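Long-range contacts in GH5 (Bacteroidetes bacterium AC2a, PDB 4YHE), which belongs to glycoside hydrolase family 5 and probably cleaves beta-linked glucan chains such as cellulose as an endoglucanase: residues 81-85 and 148-152; 143-148 and 199-204. One frame throughout, in Å; residues are numbered along the deposited sequence.

Both interactions use the C-terminal part of helix 129-149 in the outer layer of the barrel, and their centres lie about 10 Å apart. Interaction 1 ties the helix back to helix 78-93, which precedes it around the barrel. Interaction 2 ties it forward to the turn that follows helix 181-199. Both contacts are partly buried. In interaction 1 a network of charged groups sits beside a buried Phe150. Interaction 2 is almost free of charge: a glycine lets an alanine come close, and one asparagine amide meets a helix carbonyl. The two sites also touch, since the backbones of Ala151 and Lys203 are probably hydrogen-bonded.

Interaction 1. Residues 81-85 and 148-152; sequences LDRVD and KRFAN
Arg149 reaches from the end of helix 129-149 to Asp82 and Asp85 of helix 78-93 and forms a salt-bridge network with them. The two helices are neighbours in the outer layer of the (beta/alpha)8 barrel, the fold of family 5 glycoside hydrolases.

The charged pairs centre on one guanidinium. Arg149 grips Asp85 side-on. Its NE donates to Asp85 OD2 at 2.9 Å in a fairly straight bond (163°). Its NH2 donates to the same Asp85 OD2 at 3.2 Å, on the anti lone pair. OD2 lies in the guanidinium plane, yet the carboxylate itself is turned 63° from that plane. The CG of Asp85 stands anti to the backbone N (chi1 -165°), which carries the carboxylate to Arg149. Asp82 OD1 forms a second salt bridge at another part of the guanidinium edge, but its modelled distance to NH2 is doubtfully short. An alanine in place of Asp85 would probably leave Arg149 NE without its acceptor and the guanidinium freer to turn.

Hydrocarbon groups pack beside the charges. Leu81 CG lies over one face of the guanidinium, 3.7 Å from Arg149 NH1. Phe150 CZ makes an apolar contact with Val84 CG1 at 4.2 Å, and Arg149 CG sits over the centre of one face of the Phe150 ring. This ring also touches Leu157 and Phe159 of strand 157-160, so it links the helices to the barrel wall.

One water donates to Asp85 OD2 at 2.7 Å and, weakly, to the backbone O of Arg149.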
ATOM      1  N   LEU A  81      20.637   1.307   3.041  1.00 20.61           N
ATOM      2  CA  LEU A  81      20.006   0.559   4.118  1.00 20.39           C
ATOM      3  C   LEU A  81      19.989   1.387   5.423  1.00 19.77           C
ATOM      4  O   LEU A  81      19.022   1.354   6.168  1.00 20.48           O
ATOM      5  CB  LEU A  81      20.709  -0.787   4.313  1.00 21.43           C
ATOM      6  CG  LEU A  81      20.099  -1.766   5.307  1.00 22.23           C
ATOM      7  CD1 LEU A  81      18.636  -2.010   4.990  1.00 23.28           C
ATOM      8  CD2 LEU A  81      20.850  -3.084   5.263  1.00 21.88           C
ATOM      9  N   ASP A  82      21.040   2.169   5.658  1.00 19.48           N
ATOM     10  CA  ASP A  82      21.116   3.107   6.796  1.00 20.37           C
ATOM     11  C   ASP A  82      19.976   4.117   6.814  1.00 19.52           C
ATOM     12  O   ASP A  82      19.410   4.420   7.866  1.00 17.89           O
ATOM     13  CB  ASP A  82      22.444   3.916   6.774  1.00 22.10           C
ATOM     14  CG  ASP A  82      23.693   3.124   7.220  1.00 22.12           C
ATOM     15  OD1 ASP A  82      23.604   2.008   7.736  1.00 22.58           O
ATOM     16  OD2 ASP A  82      24.804   3.649   7.027  1.00 22.19           O
ATOM     17  N   ARG A  83      19.661   4.672   5.644  1.00 19.83           N
ATOM     18  CA  ARG A  83      18.603   5.666   5.545  1.00 18.17           C
ATOM     19  C   ARG A  83      17.237   5.037   5.799  1.00 18.04           C
ATOM     20  O   ARG A  83      16.424   5.601   6.533  1.00 16.39           O
ATOM     21  CB  ARG A  83      18.648   6.349   4.183  1.00 19.03           C
ATOM     22  CG  ARG A  83      17.574   7.378   3.938  1.00 18.61           C
ATOM     23  CD  ARG A  83      17.578   8.490   4.973  1.00 18.39           C
ATOM     24  NE  ARG A  83      16.606   9.527   4.622  1.00 19.42           N
ATOM     25  CZ  ARG A  83      16.197  10.478   5.457  1.00 19.54           C
ATOM     26  NH1 ARG A  83      16.686  10.535   6.683  1.00 20.77           N
ATOM     27  NH2 ARG A  83      15.331  11.389   5.063  1.00 21.34           N
ATOM     28  N   VAL A  84      17.006   3.857   5.223  1.00 18.09           N
ATOM     29  CA  VAL A  84      15.789   3.095   5.512  1.00 18.57           C
ATOM     30  C   VAL A  84      15.694   2.856   7.024  1.00 19.05           C
ATOM     31  O   VAL A  84      14.646   3.141   7.632  1.00 17.93           O
ATOM     32  CB  VAL A  84      15.711   1.749   4.768  1.00 18.12           C
ATOM     33  CG1 VAL A  84      14.431   1.009   5.172  1.00 19.31           C
ATOM     34  CG2 VAL A  84      15.740   1.959   3.275  1.00 19.24           C
ATOM     35  N   ASP A  85      16.811   2.414   7.624  1.00 19.19           N
ATOM     36  CA  ASP A  85      16.912   2.202   9.086  1.00 20.60           C
ATOM     37  C   ASP A  85      16.561   3.462   9.858  1.00 20.78           C
ATOM     38  O   ASP A  85      15.788   3.420  10.821  1.00 19.42           O
ATOM     39  CB  ASP A  85      18.351   1.739   9.428  1.00 21.76           C
ATOM     40  CG  ASP A  85      18.506   1.141  10.827  1.00 23.45           C
ATOM     41  OD1 ASP A  85      17.625   1.263  11.699  1.00 20.20           O
ATOM     42  OD2 ASP A  85      19.589   0.537  11.025  1.00 25.42           O
ATOM     43  N   LYS A 148      18.045  -9.031   8.692  1.00 23.46           N
ATOM     44  CA  LYS A 148      19.196  -8.999   9.614  1.00 24.97           C
ATOM     45  C   LYS A 148      19.439  -7.617  10.193  1.00 25.07           C
ATOM     46  O   LYS A 148      19.745  -7.503  11.369  1.00 24.65           O
ATOM     47  CB  LYS A 148      20.446  -9.531   8.949  1.00 28.02           C
ATOM     48  CG  LYS A 148      20.444 -11.048   8.935  1.00 32.41           C
ATOM     49  CD  LYS A 148      21.594 -11.599   8.110  1.00 34.71           C
ATOM     50  CE  LYS A 148      21.456 -13.104   7.921  1.00 36.80           C
ATOM     51  NZ  LYS A 148      22.281 -13.511   6.757  1.00 37.22           N
ATOM     52  N   ARG A 149      19.230  -6.560   9.408  1.00 23.68           N
ATOM     53  CA  ARG A 149      19.365  -5.198   9.935  1.00 24.41           C
ATOM     54  C   ARG A 149      18.356  -4.928  11.048  1.00 23.67           C
ATOM     55  O   ARG A 149      18.665  -4.253  12.048  1.00 23.38           O
ATOM     56  CB  ARG A 149      19.185  -4.183   8.796  1.00 25.40           C
ATOM     57  CG  ARG A 149      19.499  -2.767   9.177  1.00 27.92           C
ATOM     58  CD  ARG A 149      21.010  -2.587   9.329  1.00 30.06           C
ATOM     59  NE  ARG A 149      21.216  -1.183   9.386  1.00 35.28           N
ATOM     60  CZ  ARG A 149      21.980  -0.444   8.612  1.00 29.02           C
ATOM     61  NH1 ARG A 149      22.792  -0.932   7.679  1.00 27.22           N
ATOM     62  NH2 ARG A 149      21.938   0.837   8.852  1.00 30.81           N
ATOM     63  N   PHE A 150      17.141  -5.454  10.883  1.00 22.91           N
ATOM     64  CA  PHE A 150      16.009  -5.100  11.749  1.00 23.54           C
ATOM     65  C   PHE A 150      15.642  -6.200  12.761  1.00 23.56           C
ATOM     66  O   PHE A 150      14.574  -6.186  13.366  1.00 20.89           O
ATOM     67  CB  PHE A 150      14.797  -4.714  10.861  1.00 23.53           C
ATOM     68  CG  PHE A 150      15.026  -3.467  10.047  1.00 23.93           C
ATOM     69  CD1 PHE A 150      15.167  -2.250  10.673  1.00 24.03           C
ATOM     70  CD2 PHE A 150      15.123  -3.517   8.656  1.00 22.80           C
ATOM     71  CE1 PHE A 150      15.404  -1.106   9.954  1.00 24.51           C
ATOM     72  CE2 PHE A 150      15.352  -2.375   7.928  1.00 24.27           C
ATOM     73  CZ  PHE A 150      15.508  -1.168   8.567  1.00 26.20           C
ATOM     74  N   ALA A 151      16.566  -7.122  12.970  1.00 23.81           N
ATOM     75  CA  ALA A 151      16.339  -8.292  13.815  1.00 24.25           C
ATOM     76  C   ALA A 151      15.998  -7.952  15.262  1.00 25.64           C
ATOM     77  O   ALA A 151      15.318  -8.733  15.933  1.00 27.50           O
ATOM     78  CB  ALA A 151      17.556  -9.211  13.749  1.00 25.16           C
ATOM     79  N   ASN A 152      16.403  -6.772  15.735  1.00 26.67           N
ATOM     80  CA  ASN A 152      16.073  -6.339  17.090  1.00 28.40           C
ATOM     81  C   ASN A 152      14.838  -5.468  17.179  1.00 27.72           C
ATOM     82  O   ASN A 152      14.476  -5.012  18.268  1.00 28.80           O
ATOM     83  CB  ASN A 152      17.261  -5.588  17.696  1.00 32.94           C
ATOM     84  CG  ASN A 152      18.527  -6.433  17.746  1.00 37.24           C
ATOM     85  OD1 ASN A 152      18.488  -7.667  17.903  1.00 40.35           O
ATOM     86  ND2 ASN A 152      19.659  -5.771  17.615  1.00 41.06           N
TER
HETATM   87  O   HOH W   1      19.390  -1.121  13.103  1.00 36.99           O

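Interaction 2. Residues 143-148 and 199-204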
ATOM      1  N   TRP A 143      15.827  -9.857   1.161  1.00 20.56           N
ATOM      2  CA  TRP A 143      15.052  -9.961   2.382  1.00 19.26           C
ATOM      3  C   TRP A 143      15.870 -10.477   3.585  1.00 21.14           C
ATOM      4  O   TRP A 143      15.620 -10.091   4.726  1.00 19.61           O
ATOM      5  CB  TRP A 143      13.754 -10.770   2.157  1.00 20.00           C
ATOM      6  CG  TRP A 143      12.643  -9.886   1.661  1.00 19.08           C
ATOM      7  CD1 TRP A 143      11.987  -9.967   0.460  1.00 17.81           C
ATOM      8  CD2 TRP A 143      12.076  -8.771   2.348  1.00 18.29           C
ATOM      9  NE1 TRP A 143      11.031  -9.019   0.381  1.00 18.26           N
ATOM     10  CE2 TRP A 143      11.079  -8.232   1.502  1.00 18.28           C
ATOM     11  CE3 TRP A 143      12.329  -8.157   3.580  1.00 18.73           C
ATOM     12  CZ2 TRP A 143      10.337  -7.100   1.840  1.00 18.71           C
ATOM     13  CZ3 TRP A 143      11.557  -7.047   3.945  1.00 18.96           C
ATOM     14  CH2 TRP A 143      10.570  -6.524   3.067  1.00 18.51           C
ATOM     15  N   LEU A 144      16.843 -11.337   3.330  1.00 22.38           N
ATOM     16  CA  LEU A 144      17.741 -11.763   4.399  1.00 25.07           C
ATOM     17  C   LEU A 144      18.481 -10.566   5.003  1.00 24.25           C
ATOM     18  O   LEU A 144      18.550 -10.438   6.218  1.00 25.24           O
ATOM     19  CB  LEU A 144      18.752 -12.769   3.866  1.00 27.00           C
ATOM     20  CG  LEU A 144      18.356 -14.239   3.856  1.00 29.83           C
ATOM     21  CD1 LEU A 144      19.470 -15.046   3.189  1.00 30.98           C
ATOM     22  CD2 LEU A 144      18.103 -14.752   5.276  1.00 28.38           C
ATOM     23  N   GLN A 145      19.005  -9.686   4.148  1.00 24.49           N
ATOM     24  CA  GLN A 145      19.757  -8.511   4.610  1.00 23.51           C
ATOM     25  C   GLN A 145      18.878  -7.549   5.363  1.00 23.57           C
ATOM     26  O   GLN A 145      19.258  -7.043   6.436  1.00 21.47           O
ATOM     27  CB  GLN A 145      20.420  -7.803   3.430  1.00 24.03           C
ATOM     28  CG  GLN A 145      21.581  -8.576   2.848  1.00 24.95           C
ATOM     29  CD  GLN A 145      22.102  -7.972   1.574  1.00 25.50           C
ATOM     30  OE1 GLN A 145      22.854  -6.989   1.602  1.00 27.10           O
ATOM     31  NE2 GLN A 145      21.723  -8.551   0.441  1.00 26.74           N
ATOM     32  N   ILE A 146      17.685  -7.293   4.806  1.00 21.23           N
ATOM     33  CA  ILE A 146      16.752  -6.414   5.430  1.00 20.67           C
ATOM     34  C   ILE A 146      16.374  -6.941   6.793  1.00 20.17           C
ATOM     35  O   ILE A 146      16.375  -6.196   7.760  1.00 20.65           O
ATOM     36  CB  ILE A 146      15.473  -6.187   4.581  1.00 20.00           C
ATOM     37  CG1 ILE A 146      15.822  -5.428   3.305  1.00 21.03           C
ATOM     38  CG2 ILE A 146      14.433  -5.434   5.381  1.00 19.68           C
ATOM     39  CD1 ILE A 146      14.729  -5.401   2.253  1.00 20.01           C
ATOM     40  N   GLY A 147      16.015  -8.216   6.873  1.00 21.18           N
ATOM     41  CA  GLY A 147      15.667  -8.810   8.152  1.00 21.92           C
ATOM     42  C   GLY A 147      16.835  -8.766   9.153  1.00 21.22           C
ATOM     43  O   GLY A 147      16.637  -8.494  10.336  1.00 22.35           O
ATOM     44  N   LYS A 148      18.045  -9.031   8.692  1.00 23.46           N
ATOM     45  CA  LYS A 148      19.196  -8.999   9.614  1.00 24.97           C
ATOM     46  C   LYS A 148      19.439  -7.617  10.193  1.00 25.07           C
ATOM     47  O   LYS A 148      19.745  -7.503  11.369  1.00 24.65           O
ATOM     48  CB  LYS A 148      20.446  -9.531   8.949  1.00 28.02           C
ATOM     49  CG  LYS A 148      20.444 -11.048   8.935  1.00 32.41           C
ATOM     50  CD  LYS A 148      21.594 -11.599   8.110  1.00 34.71           C
ATOM     51  CE  LYS A 148      21.456 -13.104   7.921  1.00 36.80           C
ATOM     52  NZ  LYS A 148      22.281 -13.511   6.757  1.00 37.22           N
ATOM     53  N   ALA A 199      14.014 -16.787   8.003  1.00 23.84           N
ATOM     54  CA  ALA A 199      15.423 -17.209   8.179  1.00 24.55           C
ATOM     55  C   ALA A 199      16.359 -16.091   8.704  1.00 26.53           C
ATOM     56  O   ALA A 199      17.506 -16.352   9.055  1.00 27.44           O
ATOM     57  CB  ALA A 199      15.982 -17.784   6.883  1.00 23.37           C
ATOM     58  N   ALA A 200      15.898 -14.848   8.748  1.00 26.52           N
ATOM     59  CA  ALA A 200      16.781 -13.729   9.077  1.00 28.99           C
ATOM     60  C   ALA A 200      16.988 -13.580  10.579  1.00 30.40           C
ATOM     61  O   ALA A 200      17.815 -12.769  11.008  1.00 32.69           O
ATOM     62  CB  ALA A 200      16.227 -12.428   8.482  1.00 29.27           C
ATOM     63  N   GLY A 201      16.227 -14.328  11.377  1.00 30.44           N
ATOM     64  CA  GLY A 201      16.521 -14.463  12.812  1.00 30.46           C
ATOM     65  C   GLY A 201      15.887 -13.409  13.693  1.00 30.95           C
ATOM     66  O   GLY A 201      15.313 -12.421  13.215  1.00 30.61           O
ATOM     67  N   GLY A 202      16.000 -13.628  14.995  1.00 28.36           N
ATOM     68  CA  GLY A 202      15.532 -12.684  15.996  1.00 29.27           C
ATOM     69  C   GLY A 202      14.059 -12.390  15.873  1.00 28.27           C
ATOM     70  O   GLY A 202      13.246 -13.291  15.704  1.00 31.82           O
ATOM     71  N   LYS A 203      13.698 -11.122  15.927  1.00 28.31           N
ATOM     72  CA  LYS A 203      12.291 -10.769  15.935  1.00 29.34           C
ATOM     73  C   LYS A 203      11.617 -10.920  14.571  1.00 26.44           C
ATOM     74  O   LYS A 203      10.416 -10.797  14.484  1.00 28.27           O
ATOM     75  CB  LYS A 203      12.103  -9.387  16.521  1.00 32.45           C
ATOM     76  CG  LYS A 203      12.531  -9.347  17.993  1.00 33.55           C
ATOM     77  CD  LYS A 203      12.447  -7.936  18.535  1.00 35.11           C
ATOM     78  CE  LYS A 203      12.915  -7.840  19.981  1.00 36.47           C
ATOM     79  NZ  LYS A 203      12.989  -6.424  20.425  1.00 36.71           N
ATOM     80  N   ASN A 204      12.382 -11.218  13.522  1.00 25.24           N
ATOM     81  CA  ASN A 204      11.758 -11.592  12.253  1.00 26.58           C
ATOM     82  C   ASN A 204      10.949 -12.890  12.374  1.00 30.26           C
ATOM     83  O   ASN A 204      10.185 -13.215  11.465  1.00 30.44           O
ATOM     84  CB  ASN A 204      12.792 -11.752  11.167  1.00 25.26           C
ATOM     85  CG  ASN A 204      13.569 -10.487  10.929  1.00 26.07           C
ATOM     86  OD1 ASN A 204      12.998  -9.463  10.555  1.00 25.32           O
ATOM     87  ND2 ASN A 204      14.870 -10.534  11.177  1.00 24.46           N
TER
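This is a close helix-to-turn contact in the outer layer of the barrel, where Gly147 of helix 129-149 meets Ala200 and Asn204 in the loop between helix 181-199 and strand 209-212. The CA atoms of Gly147 and Ala200 are only 5.1 Å apart. Ala200 points its CB at the helix and rests it 3.7 Å from Gly147 CA. A beta carbon at Gly147 would collide with that of Ala200. Leu144 CD2 makes an apolar contact with Ala199 CB at 4.0 Å. Lys148 CG packs beside the backbone O of Ala200.

On the polar side, Asn204 ND2 donates to Gly147 O at 2.8 Å (161°). Asn204 CG stands anti to its carbonyl carbon (chi1 -60°), which turns the amide to the helix. The donor stands above the carbonyl plane of Gly147, 58° out of it, while the oxygen lies close to the amide plane of Asn204. The same ND2 donates to Gly201 O at 2.8 Å, here in the carbonyl plane. Gly201 O also accepts the backbone N of Asn204, closing the turn. Asn204 OD1 accepts a hydrogen bond from Arg207 NH2, which helps fix the rotation of the amide.

Gly201, with positive phi, is the first residue after helix 181-199 to leave helical backbone angles. The contact joins two successive helices in the outer layer of a (beta/alpha)8 barrel through the turn into its fifth strand.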